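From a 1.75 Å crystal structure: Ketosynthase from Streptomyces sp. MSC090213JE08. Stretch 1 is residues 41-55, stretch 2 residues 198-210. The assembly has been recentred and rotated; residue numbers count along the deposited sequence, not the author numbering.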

# COMPACT_ATOMS: atom_id res chain seq x y z
N PRO A 41 17.71 -8.19 -22.18
CA PRO A 41 18.20 -9.16 -21.21
C PRO A 41 18.15 -8.58 -19.80
O PRO A 41 18.36 -7.37 -19.58
N ILE A 42 17.91 -9.48 -18.85
CA ILE A 42 17.99 -9.17 -17.43
C ILE A 42 19.46 -9.00 -17.05
O ILE A 42 20.28 -9.86 -17.35
N THR A 43 19.76 -7.90 -16.33
CA THR A 43 21.10 -7.64 -15.75
C THR A 43 21.03 -7.65 -14.21
O THR A 43 22.06 -7.80 -13.54
N ARG A 44 19.84 -7.49 -13.63
CA ARG A 44 19.75 -7.13 -12.21
C ARG A 44 20.14 -8.31 -11.32
O ARG A 44 20.67 -8.13 -10.22
N PHE A 45 19.90 -9.53 -11.82
CA PHE A 45 20.21 -10.71 -11.07
C PHE A 45 20.53 -11.84 -12.05
O PHE A 45 20.25 -11.73 -13.24
N ASP A 46 21.05 -12.92 -11.47
CA ASP A 46 21.53 -14.12 -12.14
C ASP A 46 20.30 -14.89 -12.66
O ASP A 46 19.46 -15.31 -11.86
N THR A 47 20.18 -15.05 -13.98
CA THR A 47 19.04 -15.74 -14.61
C THR A 47 19.35 -17.23 -14.88
O THR A 47 18.47 -17.95 -15.35
N GLU A 48 20.57 -17.68 -14.56
CA GLU A 48 20.96 -19.08 -14.65
C GLU A 48 19.85 -19.95 -14.07
O GLU A 48 19.55 -19.89 -12.88
N GLY A 49 19.29 -20.83 -14.90
CA GLY A 49 18.49 -21.92 -14.39
C GLY A 49 17.02 -21.70 -14.66
O GLY A 49 16.24 -22.61 -14.50
N PHE A 50 16.66 -20.47 -15.05
CA PHE A 50 15.27 -20.10 -15.32
C PHE A 50 14.87 -20.53 -16.73
O PHE A 50 13.68 -20.45 -17.08
N GLY A 51 15.87 -20.90 -17.55
CA GLY A 51 15.70 -21.28 -18.94
C GLY A 51 15.31 -20.08 -19.79
O GLY A 51 14.87 -20.22 -20.89
N GLN A 52 15.49 -18.88 -19.24
CA GLN A 52 14.84 -17.68 -19.76
C GLN A 52 15.48 -16.46 -19.09
O GLN A 52 15.92 -16.59 -17.97
N ASN A 53 15.64 -15.35 -19.82
CA ASN A 53 16.43 -14.24 -19.22
C ASN A 53 16.07 -12.87 -19.80
O ASN A 53 16.90 -11.94 -19.77
N THR A 54 14.83 -12.69 -20.26
CA THR A 54 14.32 -11.43 -20.76
C THR A 54 13.35 -10.81 -19.73
O THR A 54 12.55 -11.50 -19.12
N ALA A 55 13.43 -9.50 -19.58
CA ALA A 55 12.53 -8.72 -18.74
C ALA A 55 12.54 -7.33 -19.35
O ALA A 55 13.27 -7.11 -20.32
N ASP A 198 8.55 0.02 -8.92
CA ASP A 198 9.02 -1.28 -8.60
C ASP A 198 10.34 -1.53 -9.34
O ASP A 198 10.68 -0.79 -10.24
N ALA A 199 11.04 -2.57 -8.91
CA ALA A 199 12.31 -2.91 -9.49
C ALA A 199 12.29 -4.39 -9.82
O ALA A 199 11.86 -5.20 -9.02
N VAL A 200 12.87 -4.72 -10.98
CA VAL A 200 13.01 -6.11 -11.38
C VAL A 200 13.76 -6.88 -10.30
O VAL A 200 14.75 -6.43 -9.69
N CYS A 201 13.24 -8.06 -9.99
CA CYS A 201 13.85 -8.87 -8.99
C CYS A 201 13.62 -10.35 -9.30
O CYS A 201 12.73 -10.71 -10.06
N ARG A 202 14.44 -11.16 -8.66
CA ARG A 202 14.36 -12.59 -8.80
C ARG A 202 13.01 -13.10 -8.27
O ARG A 202 12.40 -13.96 -8.89
N LYS A 203 12.54 -12.53 -7.15
CA LYS A 203 11.26 -12.97 -6.57
C LYS A 203 10.17 -12.97 -7.64
O LYS A 203 9.46 -13.98 -7.83
N ALA A 204 9.98 -11.83 -8.34
CA ALA A 204 8.88 -11.64 -9.30
C ALA A 204 9.07 -12.55 -10.52
O ALA A 204 8.13 -13.11 -11.04
N PHE A 205 10.31 -12.62 -11.00
CA PHE A 205 10.65 -13.45 -12.16
C PHE A 205 10.29 -14.90 -11.87
O PHE A 205 9.57 -15.55 -12.65
N ALA A 206 10.78 -15.40 -10.74
CA ALA A 206 10.56 -16.77 -10.30
C ALA A 206 9.08 -17.04 -10.01
O ALA A 206 8.56 -18.11 -10.36
N LEU A 207 8.39 -16.06 -9.42
CA LEU A 207 6.95 -16.20 -9.19
C LEU A 207 6.22 -16.42 -10.51
O LEU A 207 5.58 -17.46 -10.68
N PHE A 208 6.39 -15.52 -11.47
CA PHE A 208 5.65 -15.59 -12.72
C PHE A 208 6.11 -16.79 -13.55
O PHE A 208 5.30 -17.49 -14.14
N LYS A 209 7.40 -17.08 -13.50
CA LYS A 209 7.92 -18.28 -14.16
C LYS A 209 7.14 -19.49 -13.64
O LYS A 209 6.57 -20.25 -14.41
N ARG A 210 7.13 -19.65 -12.32
CA ARG A 210 6.56 -20.83 -11.71
C ARG A 210 5.05 -20.92 -11.98
O ARG A 210 4.51 -22.02 -12.00

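The contact is a mainly apolar, phenylalanine-rich packing of an irregular loop against the start and one side of a helix, closed at one end by a lysine that bonds back to the loop and at the other by a water bridge; it buries 756 Å² over both surfaces.

At its centre lies Phe 205, whose CB points toward the loop and whose side chain (chi1 t, -162°) contacts Ile 42, Phe 45, Phe 50 and main-chain atoms of stretch 1. Ile 42, with chi1 m and chi2 t, lays its methyl over the face of this ring: CD1 of Ile 42 is 3.5 Å from CZ of Phe 205 and sits close to the ring normal, a CH-pi contact. Phe 45 turns its edge toward the face of Phe 205 in an offset edge-to-face pair, with centroids 5.7 Å apart and planes at 62°. Phe 50 approaches obliquely, its CD1 3.6 Å from CD2 of Phe 205. Backbone carbonyls complete the surroundings, with Thr 54 O 3.6 Å from Phe 205 CE1 and Gln 52 O 3.7 Å from Phe 205 CE2. Gln 52 O is buried here without a polar partner.

Phe 45 adopts chi1 p (64°), which sets its ring against the beginning of the helix. Arg 202 CB lies over the ring face, 3.8 Å from Phe 45 CD1, in a second CH-pi contact, while Val 200 CG1 meets the ring edge 3.7 Å from Phe 45 CE2. The helix start is itself capped by Cys 201, whose CA-to-CB bond points away from the loop and whose SG accepts from Ala 204 N at 3.5 Å.

Phe 50 closes the type II turn that begins at Thr 47, and its m rotamer directs the ring to the helix. Its edge meets Ala 206, with Phe 50 CE1 3.6 Å from Ala 206 CB, and the extended Arg 202 side chain carries its guanidinium past the ring, so that Phe 50 CE2 lies over one guanidinium face.

The direct hydrogen bonds between the stretches both come from Lys 209. The Lys 209 side chain bends at chi2 (p) and is otherwise t, placing Lys 209 NZ 3.1 Å from Phe 50 O and 3.1 Å from Gln 52 OE1; the ammonium thus joins a main-chain and a side-chain acceptor of the loop.

At the Val 200 end, Arg 44 (t, p, p) packs its CG 3.7 Å from Val 200 O. A water then links the two residues, accepting from Arg 44 NH1 at 3.0 Å and donating to Val 200 O at 2.8 Å.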

# COMPACT_ATOMS: atom_id res chain seq x y z
CB PRO A 41 19.64 -9.45 -21.63
CG PRO A 41 19.69 -9.01 -23.09
CD PRO A 41 18.69 -7.88 -23.23
CB ILE A 42 17.37 -10.31 -16.60
CG1 ILE A 42 15.87 -10.46 -16.83
CG2 ILE A 42 17.70 -10.13 -15.13
CD1 ILE A 42 15.30 -11.74 -16.21
CB THR A 43 21.62 -6.29 -16.26
OG1 THR A 43 20.71 -5.27 -15.84
CG2 THR A 43 21.74 -6.22 -17.77
CB ARG A 44 18.36 -6.62 -11.84
CG ARG A 44 18.35 -5.89 -10.50
CD ARG A 44 19.06 -4.53 -10.52
NE ARG A 44 18.84 -3.81 -11.77
CZ ARG A 44 17.66 -3.36 -12.18
NH1 ARG A 44 16.61 -3.46 -11.38
NH2 ARG A 44 17.53 -2.84 -13.38
CB PHE A 45 19.05 -11.08 -10.14
CG PHE A 45 17.79 -11.44 -10.88
CD1 PHE A 45 17.56 -12.76 -11.24
CD2 PHE A 45 16.87 -10.47 -11.24
CE1 PHE A 45 16.42 -13.10 -11.95
CE2 PHE A 45 15.74 -10.81 -11.96
CZ PHE A 45 15.53 -12.12 -12.33
CB ASP A 46 22.38 -14.88 -11.12
CG ASP A 46 23.05 -16.16 -11.58
OD1 ASP A 46 22.99 -16.46 -12.78
OD2 ASP A 46 23.66 -16.84 -10.71
CB THR A 47 18.60 -15.03 -15.90
OG1 THR A 47 19.62 -15.06 -16.89
CG2 THR A 47 18.20 -13.59 -15.66
CB GLU A 48 22.25 -19.34 -13.85
CG GLU A 48 22.61 -20.81 -13.66
CD GLU A 48 23.63 -21.13 -12.56
OE1 GLU A 48 23.73 -22.31 -12.16
OE2 GLU A 48 24.33 -20.20 -12.10
CB PHE A 50 15.07 -18.58 -15.18
CG PHE A 50 14.98 -18.10 -13.76
CD1 PHE A 50 13.76 -18.13 -13.10
CD2 PHE A 50 16.08 -17.61 -13.08
CE1 PHE A 50 13.66 -17.70 -11.79
CE2 PHE A 50 15.97 -17.17 -11.77
CZ PHE A 50 14.76 -17.25 -11.12
CB GLN A 52 13.37 -17.74 -19.40
CG GLN A 52 12.46 -17.12 -20.43
CD GLN A 52 11.05 -17.25 -19.91
OE1 GLN A 52 10.63 -18.33 -19.45
NE2 GLN A 52 10.33 -16.15 -19.94
CB ASN A 53 17.94 -14.50 -19.35
CG ASN A 53 18.48 -14.03 -20.67
OD1 ASN A 53 17.78 -14.10 -21.68
ND2 ASN A 53 19.66 -13.44 -20.67
CB THR A 54 13.59 -11.61 -22.09
OG1 THR A 54 14.51 -12.25 -22.98
CG2 THR A 54 13.08 -10.31 -22.66
CB ALA A 55 13.00 -8.72 -17.32
CB ASP A 198 8.03 -2.35 -9.03
CG ASP A 198 7.69 -3.23 -7.86
OD1 ASP A 198 8.64 -3.82 -7.24
OD2 ASP A 198 6.50 -3.23 -7.54
CB ALA A 199 13.42 -2.58 -8.54
CB VAL A 200 13.66 -6.21 -12.78
CG1 VAL A 200 14.27 -7.58 -13.03
CG2 VAL A 200 12.66 -5.84 -13.85
CB CYS A 201 13.34 -8.58 -7.58
SG CYS A 201 11.53 -8.76 -7.46
CB ARG A 202 15.56 -13.20 -8.09
CG ARG A 202 15.54 -14.71 -8.00
CD ARG A 202 16.70 -15.11 -7.11
NE ARG A 202 16.88 -16.55 -7.12
CZ ARG A 202 17.90 -17.17 -7.69
NH1 ARG A 202 18.73 -16.53 -8.50
NH2 ARG A 202 18.12 -18.43 -7.38
CB LYS A 203 10.89 -12.13 -5.35
CG LYS A 203 9.49 -12.40 -4.78
CD LYS A 203 8.89 -11.16 -4.11
CE LYS A 203 7.44 -11.31 -3.68
NZ LYS A 203 6.96 -10.06 -3.05
CB ALA A 204 8.75 -10.21 -9.73
CB PHE A 205 12.15 -13.29 -12.43
CG PHE A 205 12.53 -13.72 -13.82
CD1 PHE A 205 11.92 -13.16 -14.92
CD2 PHE A 205 13.47 -14.71 -14.01
CE1 PHE A 205 12.27 -13.55 -16.20
CE2 PHE A 205 13.81 -15.10 -15.29
CZ PHE A 205 13.23 -14.51 -16.38
CB ALA A 206 11.39 -17.07 -9.10
CB LEU A 207 6.47 -14.95 -8.44
CG LEU A 207 4.98 -14.60 -8.46
CD1 LEU A 207 4.09 -15.78 -8.67
CD2 LEU A 207 4.63 -13.86 -7.16
CB PHE A 208 5.68 -14.26 -13.45
CG PHE A 208 4.74 -13.30 -12.77
CD1 PHE A 208 3.38 -13.36 -13.02
CD2 PHE A 208 5.20 -12.41 -11.81
CE1 PHE A 208 2.50 -12.50 -12.38
CE2 PHE A 208 4.32 -11.54 -11.17
CZ PHE A 208 2.98 -11.60 -11.45
CB LYS A 209 9.41 -18.47 -13.86
CG LYS A 209 10.04 -19.71 -14.48
CD LYS A 209 10.03 -19.72 -15.98
CE LYS A 209 10.42 -21.09 -16.50
NZ LYS A 209 10.78 -21.04 -17.94
CB ARG A 210 6.79 -20.89 -10.21
CG ARG A 210 6.28 -22.18 -9.58
CD ARG A 210 6.72 -23.43 -10.33
NE ARG A 210 6.24 -24.60 -9.65
CZ ARG A 210 5.06 -25.15 -9.86
NH1 ARG A 210 4.25 -24.65 -10.79
NH2 ARG A 210 4.68 -26.19 -9.16
O HOH W 1 16.26 -4.31 -8.57